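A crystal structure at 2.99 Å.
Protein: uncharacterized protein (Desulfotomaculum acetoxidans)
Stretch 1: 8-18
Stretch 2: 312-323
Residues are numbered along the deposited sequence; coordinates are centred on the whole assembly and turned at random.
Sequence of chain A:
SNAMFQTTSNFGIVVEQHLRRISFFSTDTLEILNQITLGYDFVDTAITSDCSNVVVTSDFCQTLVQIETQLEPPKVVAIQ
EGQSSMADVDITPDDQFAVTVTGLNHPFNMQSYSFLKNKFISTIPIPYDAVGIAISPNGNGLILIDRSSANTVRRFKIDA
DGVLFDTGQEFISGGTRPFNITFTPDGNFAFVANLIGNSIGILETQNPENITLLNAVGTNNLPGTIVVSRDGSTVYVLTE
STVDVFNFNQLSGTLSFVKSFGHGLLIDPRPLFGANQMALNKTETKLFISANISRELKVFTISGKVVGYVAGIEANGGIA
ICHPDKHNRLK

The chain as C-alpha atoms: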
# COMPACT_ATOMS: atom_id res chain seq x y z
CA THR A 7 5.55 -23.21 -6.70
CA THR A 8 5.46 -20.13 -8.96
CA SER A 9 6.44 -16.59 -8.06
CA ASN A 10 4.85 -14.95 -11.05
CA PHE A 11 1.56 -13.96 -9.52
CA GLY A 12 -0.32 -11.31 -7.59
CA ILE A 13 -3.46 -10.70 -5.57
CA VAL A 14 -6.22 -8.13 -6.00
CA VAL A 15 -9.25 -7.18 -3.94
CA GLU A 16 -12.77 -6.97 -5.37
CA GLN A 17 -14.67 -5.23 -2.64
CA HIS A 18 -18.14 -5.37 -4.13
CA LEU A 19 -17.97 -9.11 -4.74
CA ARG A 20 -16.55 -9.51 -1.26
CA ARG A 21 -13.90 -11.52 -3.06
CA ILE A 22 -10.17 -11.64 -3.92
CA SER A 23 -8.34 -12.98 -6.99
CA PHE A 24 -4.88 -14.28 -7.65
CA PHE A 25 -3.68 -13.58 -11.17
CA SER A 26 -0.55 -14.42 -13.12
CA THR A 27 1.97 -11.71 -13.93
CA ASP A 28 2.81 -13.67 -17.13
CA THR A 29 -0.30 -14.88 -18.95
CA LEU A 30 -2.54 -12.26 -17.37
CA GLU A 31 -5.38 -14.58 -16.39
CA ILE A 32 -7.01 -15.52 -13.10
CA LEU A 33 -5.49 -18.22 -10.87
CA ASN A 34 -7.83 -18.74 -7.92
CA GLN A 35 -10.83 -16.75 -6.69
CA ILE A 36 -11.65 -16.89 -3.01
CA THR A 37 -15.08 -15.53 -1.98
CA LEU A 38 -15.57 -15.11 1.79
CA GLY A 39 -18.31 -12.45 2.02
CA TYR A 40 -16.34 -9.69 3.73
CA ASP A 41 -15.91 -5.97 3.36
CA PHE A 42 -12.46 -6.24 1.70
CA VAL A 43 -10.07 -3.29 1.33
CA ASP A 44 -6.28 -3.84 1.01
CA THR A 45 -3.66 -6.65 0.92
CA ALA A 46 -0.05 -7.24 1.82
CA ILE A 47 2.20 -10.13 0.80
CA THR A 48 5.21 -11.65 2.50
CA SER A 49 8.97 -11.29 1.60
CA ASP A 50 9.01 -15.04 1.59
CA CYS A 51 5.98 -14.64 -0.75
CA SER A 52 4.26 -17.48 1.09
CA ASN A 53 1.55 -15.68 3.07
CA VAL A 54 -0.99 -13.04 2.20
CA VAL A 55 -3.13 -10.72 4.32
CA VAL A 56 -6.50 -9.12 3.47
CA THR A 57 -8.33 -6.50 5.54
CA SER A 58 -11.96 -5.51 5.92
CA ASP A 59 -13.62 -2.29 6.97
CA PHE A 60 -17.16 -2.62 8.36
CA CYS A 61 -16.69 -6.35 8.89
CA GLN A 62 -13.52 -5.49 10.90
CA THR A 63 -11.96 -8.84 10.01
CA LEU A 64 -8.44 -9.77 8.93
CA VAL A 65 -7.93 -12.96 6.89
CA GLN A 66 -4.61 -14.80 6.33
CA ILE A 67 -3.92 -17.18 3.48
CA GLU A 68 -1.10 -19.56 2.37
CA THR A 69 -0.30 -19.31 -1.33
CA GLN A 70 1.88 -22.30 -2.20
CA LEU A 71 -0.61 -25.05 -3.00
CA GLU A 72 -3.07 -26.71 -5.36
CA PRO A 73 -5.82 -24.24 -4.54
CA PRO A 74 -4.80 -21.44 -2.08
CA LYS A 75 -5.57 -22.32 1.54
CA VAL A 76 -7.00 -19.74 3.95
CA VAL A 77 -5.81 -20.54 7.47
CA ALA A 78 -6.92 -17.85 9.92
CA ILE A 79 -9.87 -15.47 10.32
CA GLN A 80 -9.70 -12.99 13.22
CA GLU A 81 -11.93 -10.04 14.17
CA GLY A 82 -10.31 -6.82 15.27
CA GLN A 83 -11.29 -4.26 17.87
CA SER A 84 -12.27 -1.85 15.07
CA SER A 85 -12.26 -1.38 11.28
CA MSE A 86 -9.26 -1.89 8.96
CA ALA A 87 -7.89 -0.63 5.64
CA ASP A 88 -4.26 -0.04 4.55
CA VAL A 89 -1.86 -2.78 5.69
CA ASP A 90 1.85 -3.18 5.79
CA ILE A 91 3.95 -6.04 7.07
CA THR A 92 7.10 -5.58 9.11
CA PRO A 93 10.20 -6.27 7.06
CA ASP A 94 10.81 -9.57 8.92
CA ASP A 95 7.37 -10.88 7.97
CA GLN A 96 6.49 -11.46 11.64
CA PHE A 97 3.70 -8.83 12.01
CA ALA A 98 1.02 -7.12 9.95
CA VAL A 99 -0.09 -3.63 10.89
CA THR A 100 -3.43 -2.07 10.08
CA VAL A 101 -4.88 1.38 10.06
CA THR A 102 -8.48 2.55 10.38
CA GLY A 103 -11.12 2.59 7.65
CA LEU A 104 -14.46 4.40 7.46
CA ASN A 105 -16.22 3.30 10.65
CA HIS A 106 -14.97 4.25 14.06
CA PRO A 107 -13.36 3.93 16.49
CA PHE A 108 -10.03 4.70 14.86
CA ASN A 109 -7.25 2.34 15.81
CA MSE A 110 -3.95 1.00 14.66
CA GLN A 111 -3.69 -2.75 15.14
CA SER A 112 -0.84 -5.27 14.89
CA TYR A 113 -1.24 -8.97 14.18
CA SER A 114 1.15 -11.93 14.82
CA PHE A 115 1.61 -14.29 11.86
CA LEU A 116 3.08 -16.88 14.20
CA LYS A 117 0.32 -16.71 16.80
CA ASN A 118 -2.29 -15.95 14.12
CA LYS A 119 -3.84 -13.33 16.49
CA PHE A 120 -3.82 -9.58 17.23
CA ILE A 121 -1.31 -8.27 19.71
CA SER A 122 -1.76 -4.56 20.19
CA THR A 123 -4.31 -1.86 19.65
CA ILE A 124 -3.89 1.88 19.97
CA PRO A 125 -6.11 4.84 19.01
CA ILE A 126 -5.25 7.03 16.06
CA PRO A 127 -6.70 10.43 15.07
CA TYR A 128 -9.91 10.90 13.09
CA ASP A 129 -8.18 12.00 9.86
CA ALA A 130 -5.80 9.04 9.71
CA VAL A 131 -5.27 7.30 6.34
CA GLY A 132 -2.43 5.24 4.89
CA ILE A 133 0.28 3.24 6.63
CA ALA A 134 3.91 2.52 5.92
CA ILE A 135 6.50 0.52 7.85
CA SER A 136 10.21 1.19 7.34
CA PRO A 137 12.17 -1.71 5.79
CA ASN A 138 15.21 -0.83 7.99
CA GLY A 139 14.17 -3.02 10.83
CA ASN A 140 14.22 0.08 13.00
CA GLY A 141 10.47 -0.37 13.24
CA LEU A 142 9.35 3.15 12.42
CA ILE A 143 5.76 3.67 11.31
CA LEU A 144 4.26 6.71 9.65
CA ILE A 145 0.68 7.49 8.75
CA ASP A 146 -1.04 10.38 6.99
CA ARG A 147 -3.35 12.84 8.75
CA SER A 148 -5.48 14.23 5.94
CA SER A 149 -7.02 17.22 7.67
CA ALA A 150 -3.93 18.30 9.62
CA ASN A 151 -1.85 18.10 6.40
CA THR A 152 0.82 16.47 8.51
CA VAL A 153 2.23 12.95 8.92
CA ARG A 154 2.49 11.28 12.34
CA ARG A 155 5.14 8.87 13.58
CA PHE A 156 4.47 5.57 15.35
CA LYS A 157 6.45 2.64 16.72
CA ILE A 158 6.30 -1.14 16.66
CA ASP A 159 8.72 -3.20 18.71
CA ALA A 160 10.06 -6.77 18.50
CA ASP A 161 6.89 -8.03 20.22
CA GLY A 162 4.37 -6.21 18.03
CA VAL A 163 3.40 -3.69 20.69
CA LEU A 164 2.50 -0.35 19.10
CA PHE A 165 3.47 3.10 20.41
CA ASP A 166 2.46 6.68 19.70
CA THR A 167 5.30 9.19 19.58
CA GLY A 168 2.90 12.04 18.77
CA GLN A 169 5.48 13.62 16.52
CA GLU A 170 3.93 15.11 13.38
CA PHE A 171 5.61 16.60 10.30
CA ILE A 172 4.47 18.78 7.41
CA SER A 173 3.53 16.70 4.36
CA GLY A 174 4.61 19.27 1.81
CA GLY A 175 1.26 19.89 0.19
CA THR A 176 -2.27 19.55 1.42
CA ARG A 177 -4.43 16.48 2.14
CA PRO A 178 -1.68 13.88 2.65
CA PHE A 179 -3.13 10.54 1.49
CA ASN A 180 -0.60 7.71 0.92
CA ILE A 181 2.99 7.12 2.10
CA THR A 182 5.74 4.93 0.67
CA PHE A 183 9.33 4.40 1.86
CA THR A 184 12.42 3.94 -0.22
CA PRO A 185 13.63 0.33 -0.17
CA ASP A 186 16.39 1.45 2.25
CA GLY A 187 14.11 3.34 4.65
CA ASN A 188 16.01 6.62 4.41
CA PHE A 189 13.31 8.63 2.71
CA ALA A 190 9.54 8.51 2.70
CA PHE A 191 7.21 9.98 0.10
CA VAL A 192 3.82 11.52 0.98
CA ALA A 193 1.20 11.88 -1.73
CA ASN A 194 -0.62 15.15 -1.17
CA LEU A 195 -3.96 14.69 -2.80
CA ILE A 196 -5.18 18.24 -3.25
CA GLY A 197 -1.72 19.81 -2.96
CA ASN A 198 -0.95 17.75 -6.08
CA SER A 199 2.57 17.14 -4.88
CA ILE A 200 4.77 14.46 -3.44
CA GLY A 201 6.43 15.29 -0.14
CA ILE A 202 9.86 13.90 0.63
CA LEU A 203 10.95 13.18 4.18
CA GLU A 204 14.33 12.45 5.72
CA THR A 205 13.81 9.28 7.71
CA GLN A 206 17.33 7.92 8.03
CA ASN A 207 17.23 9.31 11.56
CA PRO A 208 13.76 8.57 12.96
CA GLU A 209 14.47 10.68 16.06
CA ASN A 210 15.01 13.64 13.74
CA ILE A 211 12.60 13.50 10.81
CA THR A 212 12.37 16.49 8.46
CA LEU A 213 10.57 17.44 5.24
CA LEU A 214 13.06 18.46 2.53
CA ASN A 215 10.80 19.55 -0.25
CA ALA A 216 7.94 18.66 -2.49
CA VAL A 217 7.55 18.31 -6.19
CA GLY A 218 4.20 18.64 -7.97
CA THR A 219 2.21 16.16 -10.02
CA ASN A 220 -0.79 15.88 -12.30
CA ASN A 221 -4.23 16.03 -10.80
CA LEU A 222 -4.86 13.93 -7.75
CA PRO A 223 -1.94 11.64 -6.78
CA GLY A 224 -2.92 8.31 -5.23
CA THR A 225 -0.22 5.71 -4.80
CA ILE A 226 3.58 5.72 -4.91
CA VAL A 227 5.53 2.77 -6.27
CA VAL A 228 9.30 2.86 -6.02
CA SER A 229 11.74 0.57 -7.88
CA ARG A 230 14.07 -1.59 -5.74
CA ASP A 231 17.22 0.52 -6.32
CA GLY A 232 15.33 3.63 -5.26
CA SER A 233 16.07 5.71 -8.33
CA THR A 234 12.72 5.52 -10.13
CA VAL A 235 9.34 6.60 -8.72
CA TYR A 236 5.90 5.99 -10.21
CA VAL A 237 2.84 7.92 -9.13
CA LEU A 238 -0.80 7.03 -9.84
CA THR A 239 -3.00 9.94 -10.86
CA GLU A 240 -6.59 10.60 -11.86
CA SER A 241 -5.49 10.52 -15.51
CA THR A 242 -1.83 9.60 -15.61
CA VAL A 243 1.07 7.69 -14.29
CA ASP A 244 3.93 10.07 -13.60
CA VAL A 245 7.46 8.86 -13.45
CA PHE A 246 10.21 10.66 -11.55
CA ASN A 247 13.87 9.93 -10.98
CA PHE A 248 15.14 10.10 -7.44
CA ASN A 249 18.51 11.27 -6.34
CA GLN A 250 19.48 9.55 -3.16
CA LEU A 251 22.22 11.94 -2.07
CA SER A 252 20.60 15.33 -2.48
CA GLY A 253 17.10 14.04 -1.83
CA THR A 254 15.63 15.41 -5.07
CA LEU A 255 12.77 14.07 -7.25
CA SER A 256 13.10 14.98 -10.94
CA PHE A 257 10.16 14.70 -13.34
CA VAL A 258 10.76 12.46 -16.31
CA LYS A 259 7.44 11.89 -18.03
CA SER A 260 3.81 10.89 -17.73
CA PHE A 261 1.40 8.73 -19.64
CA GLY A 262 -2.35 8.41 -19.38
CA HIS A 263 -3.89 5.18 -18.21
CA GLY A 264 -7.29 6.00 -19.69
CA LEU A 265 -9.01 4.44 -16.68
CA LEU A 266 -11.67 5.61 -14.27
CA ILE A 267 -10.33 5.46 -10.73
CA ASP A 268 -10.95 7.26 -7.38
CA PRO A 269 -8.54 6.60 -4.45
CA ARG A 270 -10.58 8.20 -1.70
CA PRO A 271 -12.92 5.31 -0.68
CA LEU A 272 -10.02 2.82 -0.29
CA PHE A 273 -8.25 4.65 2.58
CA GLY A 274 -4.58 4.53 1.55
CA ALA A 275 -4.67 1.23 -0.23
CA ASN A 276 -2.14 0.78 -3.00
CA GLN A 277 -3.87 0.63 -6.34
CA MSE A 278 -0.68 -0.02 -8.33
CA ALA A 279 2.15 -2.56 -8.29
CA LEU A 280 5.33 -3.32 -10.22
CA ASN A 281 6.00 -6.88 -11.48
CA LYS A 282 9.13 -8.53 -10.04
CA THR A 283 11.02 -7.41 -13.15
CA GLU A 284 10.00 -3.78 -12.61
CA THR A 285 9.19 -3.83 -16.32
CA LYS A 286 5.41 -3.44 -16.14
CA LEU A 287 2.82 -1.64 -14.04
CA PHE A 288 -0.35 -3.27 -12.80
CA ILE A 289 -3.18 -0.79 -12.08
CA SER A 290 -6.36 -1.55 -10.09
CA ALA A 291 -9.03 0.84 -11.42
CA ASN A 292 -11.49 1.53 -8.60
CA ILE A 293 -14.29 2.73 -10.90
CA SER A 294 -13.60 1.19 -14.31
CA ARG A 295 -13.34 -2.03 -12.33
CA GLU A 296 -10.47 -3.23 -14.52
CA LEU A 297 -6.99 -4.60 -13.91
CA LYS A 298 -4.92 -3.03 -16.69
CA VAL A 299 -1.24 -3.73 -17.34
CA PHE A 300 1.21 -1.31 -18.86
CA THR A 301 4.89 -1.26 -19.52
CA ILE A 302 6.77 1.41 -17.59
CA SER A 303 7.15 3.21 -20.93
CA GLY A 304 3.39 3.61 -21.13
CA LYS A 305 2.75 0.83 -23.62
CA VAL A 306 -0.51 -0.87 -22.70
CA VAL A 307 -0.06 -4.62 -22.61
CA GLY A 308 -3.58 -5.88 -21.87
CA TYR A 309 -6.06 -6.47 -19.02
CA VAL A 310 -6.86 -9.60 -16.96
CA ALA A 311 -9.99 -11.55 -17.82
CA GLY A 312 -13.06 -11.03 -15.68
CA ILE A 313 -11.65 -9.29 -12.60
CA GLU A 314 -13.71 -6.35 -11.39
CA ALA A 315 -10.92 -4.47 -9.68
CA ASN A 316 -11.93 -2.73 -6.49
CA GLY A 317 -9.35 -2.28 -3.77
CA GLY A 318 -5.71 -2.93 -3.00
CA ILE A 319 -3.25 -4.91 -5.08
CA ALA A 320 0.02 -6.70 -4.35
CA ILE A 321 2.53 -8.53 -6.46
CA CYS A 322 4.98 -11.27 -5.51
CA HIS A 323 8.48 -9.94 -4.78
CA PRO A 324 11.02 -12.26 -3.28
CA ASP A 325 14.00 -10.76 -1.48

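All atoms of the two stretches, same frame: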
# COMPACT_ATOMS: atom_id res chain seq x y z
N THR A 8 5.14 -21.23 -8.05
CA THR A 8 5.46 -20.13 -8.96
C THR A 8 5.45 -18.79 -8.25
O THR A 8 4.67 -18.57 -7.32
CB THR A 8 4.47 -20.05 -10.13
OG1 THR A 8 3.75 -18.80 -10.05
CG2 THR A 8 3.49 -21.23 -10.07
N SER A 9 6.32 -17.89 -8.68
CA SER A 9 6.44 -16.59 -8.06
C SER A 9 6.08 -15.51 -9.05
O SER A 9 6.43 -14.34 -8.88
CB SER A 9 7.85 -16.40 -7.52
OG SER A 9 8.04 -17.23 -6.39
N ASN A 10 5.35 -15.90 -10.09
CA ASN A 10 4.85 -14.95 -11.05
C ASN A 10 3.35 -14.78 -10.93
O ASN A 10 2.57 -15.26 -11.75
CB ASN A 10 5.29 -15.35 -12.45
CG ASN A 10 6.77 -15.17 -12.65
OD1 ASN A 10 7.56 -15.95 -12.12
ND2 ASN A 10 7.15 -14.12 -13.36
N PHE A 11 2.96 -14.07 -9.88
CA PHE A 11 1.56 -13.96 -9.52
C PHE A 11 1.33 -12.78 -8.59
O PHE A 11 2.25 -12.24 -7.99
CB PHE A 11 1.11 -15.24 -8.82
CG PHE A 11 1.44 -15.28 -7.35
CD1 PHE A 11 0.62 -14.68 -6.41
CD2 PHE A 11 2.58 -15.93 -6.90
CE1 PHE A 11 0.93 -14.72 -5.06
CE2 PHE A 11 2.88 -15.97 -5.54
CZ PHE A 11 2.07 -15.38 -4.63
N GLY A 12 0.06 -12.40 -8.46
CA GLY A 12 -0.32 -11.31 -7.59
C GLY A 12 -1.74 -11.48 -7.09
O GLY A 12 -2.45 -12.38 -7.51
N ILE A 13 -2.15 -10.60 -6.19
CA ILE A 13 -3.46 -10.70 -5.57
C ILE A 13 -4.17 -9.36 -5.64
O ILE A 13 -3.55 -8.33 -5.47
CB ILE A 13 -3.35 -11.21 -4.11
CG1 ILE A 13 -4.71 -11.25 -3.44
CG2 ILE A 13 -2.38 -10.37 -3.28
CD1 ILE A 13 -4.60 -11.44 -1.96
N VAL A 14 -5.47 -9.37 -5.89
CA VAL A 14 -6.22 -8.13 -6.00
C VAL A 14 -7.59 -8.24 -5.37
O VAL A 14 -8.28 -9.25 -5.53
CB VAL A 14 -6.37 -7.68 -7.46
CG1 VAL A 14 -7.16 -8.72 -8.25
CG2 VAL A 14 -7.04 -6.32 -7.53
N VAL A 15 -7.98 -7.19 -4.65
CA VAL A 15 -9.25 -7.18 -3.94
C VAL A 15 -10.40 -6.72 -4.83
O VAL A 15 -10.25 -5.81 -5.64
CB VAL A 15 -9.16 -6.29 -2.71
CG1 VAL A 15 -10.52 -6.18 -2.05
CG2 VAL A 15 -8.11 -6.84 -1.75
N GLU A 16 -11.54 -7.40 -4.70
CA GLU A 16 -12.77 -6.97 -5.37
C GLU A 16 -13.82 -6.76 -4.31
O GLU A 16 -14.50 -7.69 -3.90
CB GLU A 16 -13.25 -8.01 -6.35
CG GLU A 16 -12.31 -8.18 -7.51
CD GLU A 16 -12.37 -9.57 -8.07
OE1 GLU A 16 -11.90 -10.52 -7.39
OE2 GLU A 16 -12.88 -9.72 -9.19
N GLN A 17 -13.93 -5.53 -3.85
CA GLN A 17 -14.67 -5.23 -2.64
C GLN A 17 -16.16 -5.53 -2.77
O GLN A 17 -16.79 -5.98 -1.82
CB GLN A 17 -14.48 -3.77 -2.26
CG GLN A 17 -15.13 -3.44 -0.95
CD GLN A 17 -15.12 -1.98 -0.65
OE1 GLN A 17 -15.93 -1.21 -1.18
NE2 GLN A 17 -14.19 -1.56 0.20
N HIS A 18 -16.71 -5.26 -3.95
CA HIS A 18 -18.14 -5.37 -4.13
C HIS A 18 -18.59 -6.81 -4.31
O HIS A 18 -19.77 -7.12 -4.16
CB HIS A 18 -18.60 -4.52 -5.31
CG HIS A 18 -17.98 -4.92 -6.60
ND1 HIS A 18 -16.62 -5.03 -6.78
CD2 HIS A 18 -18.54 -5.21 -7.80
CE1 HIS A 18 -16.37 -5.38 -8.03
NE2 HIS A 18 -17.52 -5.50 -8.67
N GLY A 312 -12.04 -10.92 -16.71
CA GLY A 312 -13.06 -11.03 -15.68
C GLY A 312 -12.67 -10.79 -14.23
O GLY A 312 -13.12 -11.51 -13.34
N ILE A 313 -11.85 -9.77 -13.97
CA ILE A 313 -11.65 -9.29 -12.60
C ILE A 313 -12.21 -7.89 -12.52
O ILE A 313 -11.82 -7.02 -13.29
CB ILE A 313 -10.16 -9.20 -12.19
CG1 ILE A 313 -9.51 -10.58 -12.09
CG2 ILE A 313 -10.03 -8.52 -10.85
CD1 ILE A 313 -8.11 -10.53 -11.51
N GLU A 314 -13.13 -7.67 -11.58
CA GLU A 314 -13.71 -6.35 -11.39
C GLU A 314 -12.93 -5.64 -10.28
O GLU A 314 -13.28 -5.70 -9.11
CB GLU A 314 -15.19 -6.48 -11.08
CG GLU A 314 -15.95 -7.29 -12.14
CD GLU A 314 -17.43 -7.50 -11.81
OE1 GLU A 314 -18.14 -8.10 -12.65
OE2 GLU A 314 -17.88 -7.06 -10.73
N ALA A 315 -11.85 -4.99 -10.67
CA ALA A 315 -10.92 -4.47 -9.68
C ALA A 315 -11.65 -3.53 -8.75
O ALA A 315 -12.53 -2.79 -9.18
CB ALA A 315 -9.76 -3.77 -10.37
N ASN A 316 -11.29 -3.57 -7.48
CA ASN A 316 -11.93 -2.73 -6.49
C ASN A 316 -11.22 -2.85 -5.15
O ASN A 316 -11.65 -3.55 -4.26
CB ASN A 316 -13.38 -3.16 -6.35
CG ASN A 316 -14.28 -2.06 -5.82
OD1 ASN A 316 -13.82 -1.04 -5.31
ND2 ASN A 316 -15.57 -2.29 -5.93
N GLY A 317 -10.11 -2.16 -5.00
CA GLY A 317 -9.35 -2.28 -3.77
C GLY A 317 -7.87 -2.46 -4.02
O GLY A 317 -7.39 -2.30 -5.15
N GLY A 318 -7.15 -2.81 -2.96
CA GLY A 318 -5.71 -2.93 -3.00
C GLY A 318 -5.22 -3.97 -3.98
O GLY A 318 -6.00 -4.74 -4.56
N ILE A 319 -3.90 -3.98 -4.18
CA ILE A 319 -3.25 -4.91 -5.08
C ILE A 319 -1.82 -5.10 -4.64
O ILE A 319 -1.17 -4.15 -4.20
CB ILE A 319 -3.26 -4.39 -6.53
CG1 ILE A 319 -2.28 -5.17 -7.40
CG2 ILE A 319 -2.91 -2.92 -6.58
CD1 ILE A 319 -2.47 -4.88 -8.88
N ALA A 320 -1.35 -6.34 -4.73
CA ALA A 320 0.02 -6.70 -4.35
C ALA A 320 0.60 -7.70 -5.32
O ALA A 320 -0.11 -8.55 -5.84
CB ALA A 320 0.05 -7.28 -2.95
N ILE A 321 1.89 -7.59 -5.57
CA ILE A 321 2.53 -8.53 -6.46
C ILE A 321 3.66 -9.25 -5.73
O ILE A 321 4.21 -8.73 -4.76
CB ILE A 321 3.00 -7.83 -7.74
CG1 ILE A 321 1.80 -7.19 -8.44
CG2 ILE A 321 3.69 -8.79 -8.65
CD1 ILE A 321 1.95 -6.99 -9.92
N CYS A 322 3.97 -10.46 -6.16
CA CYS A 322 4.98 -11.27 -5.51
C CYS A 322 6.37 -10.69 -5.75
O CYS A 322 6.75 -10.43 -6.89
CB CYS A 322 4.93 -12.69 -6.06
SG CYS A 322 6.02 -13.80 -5.18
N HIS A 323 7.12 -10.48 -4.67
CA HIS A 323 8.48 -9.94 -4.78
C HIS A 323 9.38 -10.63 -3.79
O HIS A 323 9.42 -10.26 -2.62
CB HIS A 323 8.51 -8.43 -4.46
CG HIS A 323 7.88 -7.57 -5.52
ND1 HIS A 323 7.15 -6.44 -5.22
CD2 HIS A 323 7.89 -7.66 -6.87
CE1 HIS A 323 6.73 -5.88 -6.33
NE2 HIS A 323 7.16 -6.60 -7.35

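This contact is an antiparallel pairing of two β-strands from near the two ends of one chain, extended past the strands by backbone and side-chain hydrogen bonds. The strand directions differ by 172°, and their axes approach to 4.7 Å. Together the two stretches bury 839 Å².

A ladder of backbone hydrogen bonds joins the two strands. Ile13 and Ala320 form the hydrogen-bonded pair: Ile13 N donates to Ala320 O at 2.9 Å, and Ala320 N donates to Ile13 O at 3.1 Å. Both bonds are nearly straight. Beyond this pair, Cys322 N donates to Phe11 O at 3.1 Å. In the other direction Val15 N donates to Gly318 O at 3.2 Å, with an angle of 176° at the hydrogen. Gly12 with Ile321 and Val14 with Ile319 are the non-hydrogen-bonded pairs, so their CA atoms lie closer, 4.1 Å from Gly12 CA to Ile321 CA and 4.5 Å from Val14 CA to Ile319 CA.

The regular register ends near Gly317. Glu16 and Asn316 still form a single bridge. Asn316 N donates to Val15 O at 3.1 Å, and Gln17 N donates to Asn316 O at 3.0 Å. Both bonds are more bent than those of the ladder.

Side chains pack on both faces of the sheet. On one face, Ile13 CG2 lies 3.9 Å from Ala320 CB. On the other, Val14 packs beside Ile319, and Val14 CG1 reaches Ile313 CD1 at 3.8 Å. Near the start of the first strand, Cys322 CB sits over one face of the Phe11 ring, 4.1 Å from its centroid. Cys322 SG approaches the ring obliquely, 3.8 Å from Phe11 CE2; this cysteine is also covalently bonded to a group elsewhere in the structure.

Two glycines fit where a CB would not. At Gly12 an ideal CB would fall 2.9 Å from Ala320 O. At Gly317 it would fall 2.9 Å from Val15 CB, and the backbone angles there call for glycine on their own.

Polar side chains close the far end. Glu16 CB points sideways, but the end of the side chain comes nearer to the second stretch. There Glu16 OE2 accepts a bond from Glu314 N at 3.2 Å. The His18 ring meets Glu314 at its edge, where His18 NE2 donates to Glu314 OE2 at 2.6 Å. This short bond ties the last residue of the first stretch to the loop before the second strand.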